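Local coordinates for protein aminopeptidase N (Francisella tularensis subsp. tularensis, PDB 5DLL) that releases N-terminal amino acids from peptides as a zinc-dependent M1 aminopeptidase, probably degrading intracellular peptides left by protein breakdown during growth and starvation, at residues L37-T42 / L121-D126; N314-R319 / L418-H423; A363-D368 / R538-P543; E732-W737 / L742-W747. All blocks are in the same frame, centred on the assembly; numbering follows the deposited sequence.

Contact 1: residues L37-T42 / L121-D126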
# COMPACT_ATOMS: atom_id res chain seq x y z
N LEU A 37 -21.44 24.56 14.56
CA LEU A 37 -20.02 24.79 14.36
C LEU A 37 -19.56 26.16 14.85
O LEU A 37 -20.18 27.19 14.58
CB LEU A 37 -19.65 24.63 12.88
CG LEU A 37 -19.82 23.23 12.28
CD1 LEU A 37 -19.27 23.21 10.86
CD2 LEU A 37 -19.14 22.16 13.13
N ASP A 38 -18.45 26.14 15.58
CA ASP A 38 -17.75 27.33 16.02
C ASP A 38 -16.29 26.98 16.25
O ASP A 38 -15.96 25.85 16.61
CB ASP A 38 -18.37 27.89 17.30
CG ASP A 38 -17.75 29.21 17.72
OD1 ASP A 38 -17.82 30.18 16.93
OD2 ASP A 38 -17.19 29.28 18.84
N GLU A 39 -15.41 27.96 16.04
CA GLU A 39 -13.98 27.81 16.25
C GLU A 39 -13.65 27.26 17.65
O GLU A 39 -12.90 26.30 17.78
CB GLU A 39 -13.29 29.16 16.01
CG GLU A 39 -11.78 29.17 16.19
CD GLU A 39 -11.19 30.57 16.11
OE1 GLU A 39 -10.42 30.95 17.02
OE2 GLU A 39 -11.51 31.29 15.14
N SER A 40 -14.24 27.87 18.69
CA SER A 40 -13.93 27.55 20.09
C SER A 40 -14.91 26.59 20.76
O SER A 40 -14.52 25.68 21.48
CB SER A 40 -13.88 28.83 20.93
OG SER A 40 -12.97 29.77 20.39
N LYS A 41 -16.20 26.83 20.54
CA LYS A 41 -17.26 26.18 21.30
C LYS A 41 -18.29 25.52 20.39
O LYS A 41 -19.44 25.97 20.30
CB LYS A 41 -17.94 27.21 22.21
CG LYS A 41 -16.99 27.91 23.17
CD LYS A 41 -17.70 28.98 23.99
CE LYS A 41 -16.92 29.36 25.23
NZ LYS A 41 -15.51 29.75 24.92
N THR A 42 -17.88 24.46 19.70
CA THR A 42 -18.78 23.67 18.87
C THR A 42 -19.68 22.82 19.77
O THR A 42 -19.18 22.10 20.64
CB THR A 42 -18.00 22.76 17.90
OG1 THR A 42 -17.21 23.55 17.01
CG2 THR A 42 -18.95 21.87 17.10
N LEU A 121 -13.01 16.06 15.84
CA LEU A 121 -13.21 17.25 15.02
C LEU A 121 -12.04 18.19 15.24
O LEU A 121 -11.72 18.53 16.38
CB LEU A 121 -14.53 17.92 15.40
CG LEU A 121 -14.96 19.16 14.60
CD1 LEU A 121 -15.03 18.86 13.11
CD2 LEU A 121 -16.31 19.63 15.11
N TYR A 122 -11.38 18.60 14.16
CA TYR A 122 -10.32 19.60 14.24
C TYR A 122 -10.46 20.63 13.12
O TYR A 122 -11.29 20.48 12.24
CB TYR A 122 -8.94 18.93 14.23
CG TYR A 122 -8.67 18.02 13.06
CD1 TYR A 122 -8.17 18.53 11.86
CD2 TYR A 122 -8.89 16.65 13.15
CE1 TYR A 122 -7.92 17.70 10.78
CE2 TYR A 122 -8.63 15.81 12.08
CZ TYR A 122 -8.16 16.34 10.90
OH TYR A 122 -7.90 15.51 9.84
N LYS A 123 -9.64 21.68 13.18
CA LYS A 123 -9.74 22.79 12.23
C LYS A 123 -8.35 23.25 11.80
O LYS A 123 -7.55 23.68 12.63
CB LYS A 123 -10.51 23.95 12.86
CG LYS A 123 -10.94 25.01 11.86
CD LYS A 123 -11.74 26.10 12.56
CE LYS A 123 -11.86 27.34 11.69
NZ LYS A 123 -12.61 28.42 12.39
N SER A 124 -8.09 23.18 10.49
CA SER A 124 -6.77 23.49 9.95
C SER A 124 -6.88 24.31 8.66
O SER A 124 -7.10 23.76 7.57
CB SER A 124 -5.99 22.20 9.69
OG SER A 124 -6.01 21.36 10.83
N GLY A 125 -6.73 25.62 8.78
CA GLY A 125 -6.74 26.53 7.63
C GLY A 125 -8.14 26.93 7.22
O GLY A 125 -8.48 26.88 6.04
N ASP A 126 -8.94 27.34 8.20
CA ASP A 126 -10.33 27.78 8.02
C ASP A 126 -11.25 26.68 7.46
O ASP A 126 -12.14 26.96 6.64
CB ASP A 126 -10.40 29.03 7.13
CG ASP A 126 -9.48 30.14 7.60
OD1 ASP A 126 -9.41 30.38 8.83
OD2 ASP A 126 -8.84 30.78 6.75

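Contact 2: residues N314-R319 / L418-H423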
# COMPACT_ATOMS: atom_id res chain seq x y z
N ASN A 314 -16.35 0.73 0.52
CA ASN A 314 -17.79 0.94 0.60
C ASN A 314 -18.57 -0.34 0.90
O ASN A 314 -19.55 -0.30 1.64
CB ASN A 314 -18.34 1.58 -0.67
CG ASN A 314 -19.77 2.05 -0.52
OD1 ASN A 314 -20.07 2.82 0.38
ND2 ASN A 314 -20.67 1.57 -1.38
N TRP A 315 -18.14 -1.45 0.30
CA TRP A 315 -18.73 -2.75 0.61
C TRP A 315 -17.87 -3.53 1.59
O TRP A 315 -18.36 -3.98 2.62
CB TRP A 315 -18.99 -3.56 -0.68
CG TRP A 315 -20.24 -3.12 -1.37
CD1 TRP A 315 -20.34 -2.21 -2.39
CD2 TRP A 315 -21.58 -3.52 -1.06
NE1 TRP A 315 -21.66 -2.04 -2.74
CE2 TRP A 315 -22.44 -2.83 -1.94
CE3 TRP A 315 -22.14 -4.41 -0.13
CZ2 TRP A 315 -23.83 -3.00 -1.92
CZ3 TRP A 315 -23.51 -4.58 -0.11
CH2 TRP A 315 -24.34 -3.88 -1.00
N THR A 316 -16.58 -3.66 1.29
CA THR A 316 -15.66 -4.40 2.15
C THR A 316 -15.01 -3.48 3.19
O THR A 316 -13.84 -3.12 3.09
CB THR A 316 -14.57 -5.12 1.33
OG1 THR A 316 -13.86 -4.18 0.51
CG2 THR A 316 -15.20 -6.20 0.45
N GLY A 317 -15.80 -3.12 4.19
CA GLY A 317 -15.34 -2.26 5.28
C GLY A 317 -16.46 -1.45 5.89
O GLY A 317 -16.63 -1.43 7.10
N ASP A 318 -17.23 -0.78 5.03
CA ASP A 318 -18.30 0.11 5.48
C ASP A 318 -19.63 -0.62 5.59
O ASP A 318 -20.33 -0.52 6.60
CB ASP A 318 -18.44 1.31 4.54
CG ASP A 318 -17.16 2.14 4.42
OD1 ASP A 318 -16.11 1.71 4.93
OD2 ASP A 318 -17.22 3.22 3.81
N ARG A 319 -19.98 -1.36 4.55
CA ARG A 319 -21.26 -2.06 4.51
C ARG A 319 -21.21 -3.34 5.36
O ARG A 319 -22.16 -3.65 6.07
CB ARG A 319 -21.64 -2.36 3.06
CG ARG A 319 -23.11 -2.57 2.85
CD ARG A 319 -23.90 -1.28 2.80
NE ARG A 319 -25.32 -1.59 2.64
CZ ARG A 319 -25.98 -1.65 1.49
NH1 ARG A 319 -25.38 -1.39 0.33
NH2 ARG A 319 -27.26 -1.97 1.49
N LEU A 418 -22.46 -14.64 -1.14
CA LEU A 418 -22.97 -15.19 0.13
C LEU A 418 -22.48 -14.39 1.34
O LEU A 418 -23.22 -14.22 2.31
CB LEU A 418 -22.56 -16.65 0.29
CG LEU A 418 -23.19 -17.40 1.47
CD1 LEU A 418 -24.70 -17.52 1.28
CD2 LEU A 418 -22.56 -18.77 1.66
N TYR A 419 -21.24 -13.94 1.29
CA TYR A 419 -20.65 -13.12 2.36
C TYR A 419 -21.52 -11.91 2.68
O TYR A 419 -21.77 -11.63 3.85
CB TYR A 419 -19.23 -12.69 1.97
CG TYR A 419 -18.54 -11.77 2.96
CD1 TYR A 419 -18.07 -12.26 4.18
CD2 TYR A 419 -18.33 -10.43 2.66
CE1 TYR A 419 -17.42 -11.42 5.08
CE2 TYR A 419 -17.68 -9.58 3.56
CZ TYR A 419 -17.23 -10.08 4.77
OH TYR A 419 -16.59 -9.25 5.66
N PHE A 420 -21.98 -11.20 1.65
CA PHE A 420 -22.85 -10.04 1.84
C PHE A 420 -24.27 -10.44 2.20
O PHE A 420 -24.94 -9.73 2.95
CB PHE A 420 -22.86 -9.16 0.58
CG PHE A 420 -21.52 -8.55 0.27
CD1 PHE A 420 -20.96 -7.61 1.12
CD2 PHE A 420 -20.82 -8.91 -0.88
CE1 PHE A 420 -19.72 -7.05 0.84
CE2 PHE A 420 -19.59 -8.34 -1.17
CZ PHE A 420 -19.04 -7.42 -0.30
N GLU A 421 -24.74 -11.57 1.67
CA GLU A 421 -26.07 -12.09 2.02
C GLU A 421 -26.19 -12.34 3.53
O GLU A 421 -27.16 -11.95 4.17
CB GLU A 421 -26.40 -13.36 1.22
CG GLU A 421 -26.86 -13.09 -0.21
CD GLU A 421 -26.82 -14.32 -1.13
OE1 GLU A 421 -26.43 -15.42 -0.69
OE2 GLU A 421 -27.18 -14.18 -2.32
N ARG A 422 -25.18 -12.99 4.11
CA ARG A 422 -25.16 -13.25 5.55
C ARG A 422 -24.95 -11.98 6.37
O ARG A 422 -25.64 -11.75 7.36
CB ARG A 422 -24.04 -14.24 5.90
CG ARG A 422 -24.31 -15.67 5.48
CD ARG A 422 -23.14 -16.57 5.82
NE ARG A 422 -23.44 -17.97 5.53
CZ ARG A 422 -22.56 -18.96 5.56
NH1 ARG A 422 -21.28 -18.74 5.85
NH2 ARG A 422 -22.96 -20.20 5.28
N HIS A 423 -23.99 -11.16 5.93
CA HIS A 423 -23.37 -10.17 6.81
C HIS A 423 -23.51 -8.70 6.40
O HIS A 423 -22.76 -7.86 6.89
CB HIS A 423 -21.89 -10.52 6.98
CG HIS A 423 -21.64 -11.93 7.42
ND1 HIS A 423 -22.32 -12.51 8.47
CD2 HIS A 423 -20.78 -12.87 6.97
CE1 HIS A 423 -21.89 -13.75 8.64
NE2 HIS A 423 -20.95 -13.99 7.74

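Contact 3: residues A363-D368 / R538-P543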
# COMPACT_ATOMS: atom_id res chain seq x y z
N ALA A 363 9.76 -6.75 2.29
CA ALA A 363 9.36 -6.25 3.61
C ALA A 363 8.68 -7.29 4.49
O ALA A 363 9.00 -7.42 5.67
CB ALA A 363 8.46 -5.04 3.46
N GLN A 364 7.73 -8.03 3.92
CA GLN A 364 6.91 -8.95 4.70
C GLN A 364 7.75 -10.11 5.23
O GLN A 364 7.70 -10.43 6.42
CB GLN A 364 5.74 -9.48 3.87
CG GLN A 364 4.56 -9.98 4.69
CD GLN A 364 4.82 -11.33 5.34
OE1 GLN A 364 5.34 -12.25 4.71
NE2 GLN A 364 4.45 -11.45 6.61
N PHE A 365 8.51 -10.74 4.35
CA PHE A 365 9.46 -11.78 4.74
C PHE A 365 10.45 -11.25 5.77
O PHE A 365 10.77 -11.95 6.73
CB PHE A 365 10.22 -12.31 3.51
CG PHE A 365 9.46 -13.35 2.71
CD1 PHE A 365 8.08 -13.51 2.82
CD2 PHE A 365 10.15 -14.16 1.81
CE1 PHE A 365 7.41 -14.46 2.07
CE2 PHE A 365 9.48 -15.11 1.06
CZ PHE A 365 8.11 -15.26 1.19
N ALA A 366 10.91 -10.01 5.58
CA ALA A 366 11.83 -9.37 6.53
C ALA A 366 11.20 -9.14 7.90
O ALA A 366 11.88 -9.25 8.92
CB ALA A 366 12.35 -8.05 5.96
N GLU A 367 9.91 -8.81 7.91
CA GLU A 367 9.15 -8.64 9.15
C GLU A 367 8.93 -9.97 9.88
O GLU A 367 9.01 -10.02 11.11
CB GLU A 367 7.81 -7.97 8.86
CG GLU A 367 7.01 -7.60 10.10
CD GLU A 367 5.85 -6.67 9.79
OE1 GLU A 367 5.01 -7.02 8.93
OE2 GLU A 367 5.78 -5.59 10.41
N ASP A 368 8.65 -11.04 9.13
CA ASP A 368 8.46 -12.37 9.71
C ASP A 368 9.78 -13.00 10.18
O ASP A 368 9.76 -13.96 10.96
CB ASP A 368 7.74 -13.30 8.73
CG ASP A 368 6.21 -13.22 8.83
OD1 ASP A 368 5.67 -12.60 9.78
OD2 ASP A 368 5.54 -13.79 7.94
N ARG A 538 2.97 -20.67 -9.74
CA ARG A 538 2.68 -19.68 -10.77
C ARG A 538 1.93 -18.48 -10.18
O ARG A 538 0.98 -18.66 -9.42
CB ARG A 538 1.84 -20.30 -11.87
CG ARG A 538 2.58 -21.34 -12.70
CD ARG A 538 1.67 -21.90 -13.77
NE ARG A 538 2.40 -22.60 -14.82
CZ ARG A 538 1.86 -23.03 -15.96
NH1 ARG A 538 0.57 -22.84 -16.21
NH2 ARG A 538 2.62 -23.66 -16.85
N ASP A 539 2.37 -17.28 -10.55
CA ASP A 539 1.85 -16.02 -9.99
C ASP A 539 2.03 -15.93 -8.47
O ASP A 539 1.25 -15.25 -7.78
CB ASP A 539 0.37 -15.83 -10.35
CG ASP A 539 0.14 -15.80 -11.85
OD1 ASP A 539 0.70 -14.91 -12.52
OD2 ASP A 539 -0.61 -16.67 -12.35
N PHE A 540 3.07 -16.59 -7.95
CA PHE A 540 3.36 -16.61 -6.52
C PHE A 540 2.11 -17.06 -5.76
O PHE A 540 1.54 -16.30 -4.96
CB PHE A 540 3.85 -15.22 -6.08
CG PHE A 540 4.56 -15.20 -4.76
CD1 PHE A 540 5.78 -15.86 -4.60
CD2 PHE A 540 4.05 -14.48 -3.69
CE1 PHE A 540 6.45 -15.82 -3.39
CE2 PHE A 540 4.71 -14.44 -2.48
CZ PHE A 540 5.91 -15.11 -2.33
N SER A 541 1.69 -18.29 -6.03
CA SER A 541 0.39 -18.79 -5.56
C SER A 541 0.27 -18.84 -4.04
O SER A 541 -0.83 -18.70 -3.50
CB SER A 541 0.08 -20.16 -6.17
OG SER A 541 1.07 -21.12 -5.85
N ALA A 542 1.40 -19.03 -3.35
CA ALA A 542 1.47 -19.00 -1.89
C ALA A 542 2.66 -18.15 -1.42
O ALA A 542 3.71 -18.14 -2.07
CB ALA A 542 1.59 -20.42 -1.35
N PRO A 543 2.51 -17.43 -0.28
CA PRO A 543 3.59 -16.61 0.27
C PRO A 543 4.65 -17.44 1.02
O PRO A 543 4.68 -17.46 2.25
CB PRO A 543 2.85 -15.66 1.22
CG PRO A 543 1.68 -16.45 1.69
CD PRO A 543 1.28 -17.32 0.53

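Contact 4: residues E732-W737 / L742-W747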
# COMPACT_ATOMS: atom_id res chain seq x y z
N GLU A 732 19.17 22.78 -17.05
CA GLU A 732 18.07 22.81 -18.01
C GLU A 732 16.77 22.31 -17.38
O GLU A 732 15.72 22.92 -17.57
CB GLU A 732 18.41 22.00 -19.28
CG GLU A 732 19.38 22.68 -20.24
CD GLU A 732 19.93 21.76 -21.33
OE1 GLU A 732 21.02 22.05 -21.86
OE2 GLU A 732 19.28 20.74 -21.67
N PHE A 733 16.84 21.22 -16.62
CA PHE A 733 15.66 20.68 -15.93
C PHE A 733 15.15 21.66 -14.87
O PHE A 733 13.94 21.87 -14.75
CB PHE A 733 15.98 19.32 -15.29
CG PHE A 733 14.77 18.54 -14.86
CD1 PHE A 733 14.15 18.79 -13.64
CD2 PHE A 733 14.26 17.52 -15.66
CE1 PHE A 733 13.04 18.06 -13.24
CE2 PHE A 733 13.15 16.78 -15.26
CZ PHE A 733 12.54 17.05 -14.05
N TYR A 734 16.07 22.25 -14.10
CA TYR A 734 15.68 23.19 -13.05
C TYR A 734 15.02 24.43 -13.63
O TYR A 734 13.98 24.86 -13.14
CB TYR A 734 16.89 23.61 -12.20
CG TYR A 734 16.50 24.36 -10.93
CD1 TYR A 734 15.84 23.70 -9.89
CD2 TYR A 734 16.80 25.71 -10.77
CE1 TYR A 734 15.48 24.38 -8.73
CE2 TYR A 734 16.45 26.39 -9.61
CZ TYR A 734 15.79 25.72 -8.59
OH TYR A 734 15.44 26.39 -7.43
N ASN A 735 15.63 24.99 -14.67
CA ASN A 735 15.09 26.18 -15.36
C ASN A 735 13.62 26.03 -15.74
O ASN A 735 12.83 26.97 -15.60
CB ASN A 735 15.91 26.51 -16.62
CG ASN A 735 17.31 27.02 -16.30
OD1 ASN A 735 17.54 27.64 -15.26
ND2 ASN A 735 18.25 26.76 -17.20
N ARG A 736 13.27 24.84 -16.23
CA ARG A 736 11.90 24.57 -16.69
C ARG A 736 10.93 24.41 -15.52
O ARG A 736 9.81 24.92 -15.58
CB ARG A 736 11.88 23.30 -17.55
CG ARG A 736 12.70 23.38 -18.82
CD ARG A 736 12.66 22.08 -19.62
NE ARG A 736 13.86 21.88 -20.44
CZ ARG A 736 13.97 20.99 -21.43
NH1 ARG A 736 12.95 20.21 -21.78
NH2 ARG A 736 15.12 20.89 -22.10
N TRP A 737 11.37 23.72 -14.47
CA TRP A 737 10.47 23.29 -13.39
C TRP A 737 10.80 23.89 -12.02
O TRP A 737 10.78 23.17 -11.02
CB TRP A 737 10.47 21.76 -13.30
CG TRP A 737 10.19 21.10 -14.61
CD1 TRP A 737 11.07 20.43 -15.40
CD2 TRP A 737 8.93 21.06 -15.29
NE1 TRP A 737 10.44 19.96 -16.52
CE2 TRP A 737 9.12 20.34 -16.48
CE3 TRP A 737 7.65 21.57 -15.00
CZ2 TRP A 737 8.09 20.11 -17.40
CZ3 TRP A 737 6.62 21.34 -15.91
CH2 TRP A 737 6.85 20.62 -17.09
N LEU A 742 6.51 19.52 -6.70
CA LEU A 742 6.50 18.06 -6.85
C LEU A 742 7.60 17.59 -7.80
O LEU A 742 8.24 16.57 -7.57
CB LEU A 742 5.13 17.56 -7.35
CG LEU A 742 4.01 17.41 -6.32
CD1 LEU A 742 3.65 18.73 -5.65
CD2 LEU A 742 2.78 16.79 -6.97
N VAL A 743 7.82 18.37 -8.85
CA VAL A 743 8.81 18.06 -9.89
C VAL A 743 10.24 18.39 -9.42
O VAL A 743 11.19 17.71 -9.81
CB VAL A 743 8.50 18.83 -11.19
CG1 VAL A 743 9.51 18.50 -12.28
CG2 VAL A 743 7.08 18.51 -11.66
N VAL A 744 10.38 19.43 -8.60
CA VAL A 744 11.69 19.77 -8.02
C VAL A 744 12.17 18.64 -7.10
O VAL A 744 13.35 18.34 -7.05
CB VAL A 744 11.64 21.10 -7.22
CG1 VAL A 744 12.98 21.37 -6.54
CG2 VAL A 744 11.28 22.27 -8.12
N ASN A 745 11.24 18.02 -6.38
CA ASN A 745 11.56 16.85 -5.56
C ASN A 745 12.20 15.74 -6.40
O ASN A 745 13.20 15.14 -5.99
CB ASN A 745 10.30 16.33 -4.86
CG ASN A 745 9.82 17.25 -3.75
OD1 ASN A 745 10.40 18.32 -3.52
ND2 ASN A 745 8.76 16.85 -3.07
N LYS A 746 11.62 15.48 -7.57
CA LYS A 746 12.16 14.49 -8.50
C LYS A 746 13.53 14.92 -9.03
O LYS A 746 14.40 14.08 -9.29
CB LYS A 746 11.18 14.26 -9.65
CG LYS A 746 9.82 13.74 -9.20
CD LYS A 746 8.97 13.27 -10.37
CE LYS A 746 7.68 12.63 -9.88
NZ LYS A 746 7.08 11.74 -10.91
N TRP A 747 13.72 16.23 -9.19
CA TRP A 747 15.01 16.79 -9.58
C TRP A 747 16.08 16.48 -8.52
O TRP A 747 17.21 16.13 -8.86
CB TRP A 747 14.86 18.30 -9.78
CG TRP A 747 16.09 19.01 -10.22
CD1 TRP A 747 16.73 18.91 -11.42
CD2 TRP A 747 16.83 19.96 -9.45
NE1 TRP A 747 17.83 19.73 -11.45
CE2 TRP A 747 17.92 20.39 -10.25
CE3 TRP A 747 16.69 20.49 -8.16
CZ2 TRP A 747 18.85 21.33 -9.81
CZ3 TRP A 747 17.62 21.42 -7.72
CH2 TRP A 747 18.69 21.83 -8.54

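Contact 1: residues L37-T42 / L121-D126
The flat carboxylate of E39 stands near the amine of K123, with E39 OE2 4.1 Å from K123 NZ, too far for a salt bridge. A second carboxylate, that of D38, organises the loop itself. S40 N comes to D38 OD2 from above the carboxylate plane, 67° out of it, and K41 N meets OD2 on its anti side. This is an Asx turn, set in the hairpin between antiparallel strands 26-36 and 42-52 of the M1 N-terminal domain. K123 runs fully extended, with CG anti to the backbone N (chi1 -167°). It crosses E39 at about a right angle, and K123 NZ lies 3.8 Å from E39 CB. The hydrogen bond of that NZ goes to Y164 OH. E39 is exposed, so solvent probably weakens the pull between the two charges. The apolar half is buried. L121 sits where the chain turns a corner. L121 CD2 meets T42 CG2 tip to tip at 4.0 Å, and L37 CD2 lies 4.3 Å from L121 CD2. P112 and I110 also touch L121. T42 thus packs with CG2 while T42 OG1 donates to D38 O at 2.6 Å, in the carbonyl plane and on a lone pair.

Contact 2: residues N314-R319 / L418-H423
W315 directs the edge of its six-membered ring at a face of F420, and this T-shaped pair is the tight part of the contact. The ring planes stand at 75° and the centroids are 5.2 Å apart. W315 CE3 does the touching, 3.6 Å from F420 CD1. The opposite face of F420 is backed by Y419 CD2. T316 CG2 comes to 4.1 Å from F420 CZ, at the ring edge. F420 holds CG anti to its carbonyl carbon (chi1 -64°), which carries the ring across to the other helix. The next turn is looser. R319 and H423 approach only through their carbonyl oxygens, 4.3 Å apart. The guanidinium of R319 leads away to a cation-pi contact with F192, and H423 ND1 bonds to Q426. The segment axes run 11.8 Å apart at 23°, so the two aromatic rings bridge the gap. The short, weakly bonded helix 314-319 follows helix 297-312, which carries the zinc ligand H309; the ligand H313 comes directly before N314. T316 O bonds to H313 ND1, and T316 OG1 is held by R338 and T335 of helix 328-346. Helix 390-423 flanks this turn, with Y419 packed against helix 430-439 and strand 427-428.

Contact 3: residues A363-D368 / R538-P543
F365 and F540 reach for each other from opposite directions, and F365 CZ comes to 4.2 Å from F540 CZ. F365 sets CG anti to the carbonyl carbon (chi1 -82°), a turn that brings the far end of its ring to the loop although its CB does not point at the loop. F540 uses the other common choice, with CG anti to the backbone N (chi1 -162°). It presents its ring edge to F365 CZ. A542 O lies 3.6 Å above the F540 plane, over the ring centre, so the loop folds back on its own side chain. F365 CE1 also sits 4.1 Å from P543 O. Q364 OE1 lies in plane at the F365 edge, and Q364 NE2 donates to D368 OD2, 2.9 Å away. Helix 349-369 belongs to the M1 catalytic domain, and the loop before strand 545-547 to the Ig-like domain. V357 and I360 of that helix also touch F540, and M402 of helix 390-423 touches P543. The contact is mostly apolar: two buried phenyl rings and the backbone carbonyl of P543 meet without a hydrogen bond or charge pair, so it rests on van der Waals contact.

Contact 4: residues E732-W737 / L742-W747
F733 and W747 lie almost in parallel planes, 7° apart, but meet rim to rim with neither ring over the other. F733 CD1 lies 3.4 Å from W747 CD1. W747 holds CG anti to its backbone N (chi1 -179°), which sends the indole across to the other helix. There Y734 takes one of its faces. Y734 CD1 sits over the indole, offset toward the rim and 3.6 Å from W747 CZ3. The two six-membered rings are tilted by 34°, so the pair is oblique. Together the three rings make an aromatic cluster. They sit in a helical hairpin of the C-terminal ARM-repeat-like domain: helices 723-736 and 741-752 run antiparallel; the axes of the two segments pass 10.3 Å apart. W737 follows the last turn of the first helix. V743 CG1 comes over the face of the five-membered ring of W737, 4.0 Å from the centroid, in a CH-pi contact. R736 CB packs on the opposite face. V743 CG1 also reaches F733 CE1 at 3.7 Å, so one methyl touches both rings. W737 CD1 in turn lies over the centre of the F733 ring. F714 of helix 707-717 stacks with F733, and H769 meets Y734 edge-to-face. The indole N-H of W747 bonds to I730 O, about one turn before F733.

The contacts are spread over the four parts of an M1 aminopeptidase. Contact 1 lies in the N-terminal beta domain and contact 2 in the catalytic domain near the zinc. Contact 3 joins the catalytic and Ig-like domains, and contact 4 closes a hairpin in the helical C-terminal domain. By centres, contacts 2 and 3 are the closest pair, 27 Å apart. Their segments alternate along the chain, and helix 390-423 serves both: it supplies 418-423 and packs on the loop 538-543. Contact 1 closes first, and contact 4 comes last. Contacts 2 and 4 are farthest apart, 46 Å between centres. Only contact 3 of the four joins two domains; the others hold together parts within one.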